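Local coordinates for protein scytovirin (Scytonema varium, PDB 2QSK) that binds sugars as a lectin and shows strong activity against T-tropic HIV-1, inhibiting virus-driven cell fusion and infection in vitro, at residues A[18-21]-A[25-28]. Sequence-based numbering, arbitrary orientation. Where two conformers were deposited one is given.
Sequences NRCS and QCDG. With GOL (glycerol), chain E.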
loop_
_atom_site.group_PDB
_atom_site.type_symbol
_atom_site.label_atom_id
_atom_site.label_comp_id
_atom_site.label_asym_id
_atom_site.label_seq_id
_atom_site.Cartn_x
_atom_site.Cartn_y
_atom_site.Cartn_z
ATOM N N ASN A 18 13.288 4.028 -0.918
ATOM C CA ASN A 18 13.073 4.388 -2.312
ATOM C C ASN A 18 14.098 3.782 -3.258
ATOM O O ASN A 18 14.118 4.153 -4.438
ATOM C CB ASN A 18 13.014 5.917 -2.512
ATOM C CG ASN A 18 12.178 6.604 -1.483
ATOM O OD1 ASN A 18 12.693 7.354 -0.646
ATOM N ND2 ASN A 18 10.872 6.320 -1.492
ATOM N N ARG A 19 14.914 2.827 -2.800
ATOM C CA ARG A 19 15.855 2.153 -3.680
ATOM C C ARG A 19 15.223 0.901 -4.259
ATOM O O ARG A 19 14.368 0.272 -3.638
ATOM C CB ARG A 19 17.147 1.789 -2.930
ATOM C CG ARG A 19 17.831 2.978 -2.274
ATOM C CD ARG A 19 18.021 4.162 -3.180
ATOM N NE ARG A 19 18.850 3.888 -4.354
ATOM C CZ ARG A 19 20.154 4.119 -4.436
ATOM N NH1 ARG A 19 20.854 4.480 -3.364
ATOM N NH2 ARG A 19 20.783 3.930 -5.593
ATOM N N CYS A 20 15.684 0.495 -5.437
ATOM C CA CYS A 20 15.058 -0.634 -6.113
ATOM C C CYS A 20 15.983 -1.287 -7.114
ATOM O O CYS A 20 16.886 -0.649 -7.653
ATOM C CB CYS A 20 13.782 -0.162 -6.828
ATOM S SG CYS A 20 14.107 1.149 -8.055
ATOM N N SER A 21 15.681 -2.559 -7.373
ATOM C CA SER A 21 16.155 -3.226 -8.581
ATOM C C SER A 21 15.032 -3.641 -9.522
ATOM O O SER A 21 15.319 -4.001 -10.662
ATOM C CB SER A 21 17.046 -4.420 -8.260
ATOM O OG SER A 21 16.354 -5.351 -7.457
ATOM N N GLN A 25 9.222 -3.095 -6.381
ATOM C CA GLN A 25 9.680 -2.437 -5.156
ATOM C C GLN A 25 9.295 -0.957 -5.126
ATOM O O GLN A 25 9.751 -0.208 -4.255
ATOM C CB GLN A 25 11.199 -2.591 -5.025
ATOM C CG GLN A 25 11.603 -4.039 -4.828
ATOM C CD GLN A 25 13.074 -4.219 -5.031
ATOM O OE1 GLN A 25 13.623 -3.767 -6.037
ATOM N NE2 GLN A 25 13.742 -4.832 -4.055
ATOM N N CYS A 26 8.443 -0.538 -6.069
ATOM C CA CYS A 26 8.024 0.850 -6.140
ATOM C C CYS A 26 6.501 0.927 -6.003
ATOM O O CYS A 26 5.757 0.097 -6.536
ATOM C CB CYS A 26 8.507 1.493 -7.442
ATOM S SG CYS A 26 10.313 1.437 -7.622
ATOM N N ASP A 27 6.046 1.909 -5.240
ATOM C CA ASP A 27 4.617 2.042 -4.929
ATOM C C ASP A 27 3.801 2.468 -6.148
ATOM O O ASP A 27 4.227 3.305 -6.955
ATOM C CB ASP A 27 4.457 3.089 -3.828
ATOM C CG ASP A 27 3.073 3.111 -3.193
ATOM O OD1 ASP A 27 2.344 2.098 -3.234
ATOM O OD2 ASP A 27 2.730 4.177 -2.623
ATOM N N GLY A 28 2.587 1.935 -6.241
ATOM C CA GLY A 28 1.647 2.378 -7.249
ATOM C C GLY A 28 2.215 2.227 -8.649
ATOM O O GLY A 28 2.769 1.206 -9.014
HETATM C C1 GOL E . 5.276 6.745 -3.111
HETATM O O1 GOL E . 3.848 6.659 -3.010
HETATM C C2 GOL E . 5.909 7.224 -1.801
HETATM O O2 GOL E . 5.427 6.450 -0.723
HETATM C C3 GOL E . 7.430 7.128 -1.893
HETATM O O3 GOL E . 8.064 7.401 -0.652
HETATM O O HOH W 1 16.867 -4.864 -4.637
#
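Cys-20 and Gln-25 approach to 5.8 Å between their CA atoms where the chain turns back on itself, both segments being irregular loop before strand 31-32. The fold is small and disulfide-rich, with hardly any regular secondary structure, so its loops are probably held in large part by cystines and side-chain-to-backbone bonds.

Gln-25 carries the polar half of the contact. With CG anti to its own carbonyl carbon (chi1 -66°) and the chain extended beyond it, its amide reaches across the turn, and OE1 takes the backbone N-H of Ser-21 at 2.7 Å from N. The bond is fairly straight, 157° at the hydrogen, and the donor is tilted 16° from the carbonyl plane. The same oxygen also accepts the backbone N-H of Asn-22, so two successive amides are gripped by one acceptor. Glutamine suits this place because the other branch of its amide, NE2, is a donor: it gives a hydrogen bond to a water 3.2 Å away, which also meets Ser-21 OG and ties the serine hydroxyl to the amide at the surface.

Nearer the backbone of Gln-25, its CB lies 4.0 Å from CB of Cys-20. Cys-20 SG and Cys-26 SG pack at 3.8 Å without being bonded. Cys-20 is joined to Cys-32 and Cys-26 to Cys-38; the two disulfides thus lie side by side and fasten both arms of the turn to the hairpin of strands 31-32 and 38-39.

Farther along, a glycerol, probably from the crystallisation liquor, bridges the segments. Asn-18 ND2 donates to glycerol O3 at 3.1 Å, while glycerol O1 donates to Asp-27 OD2 at 2.7 Å, a carboxylate oxygen that also forms a salt bridge with Arg-43 NH1.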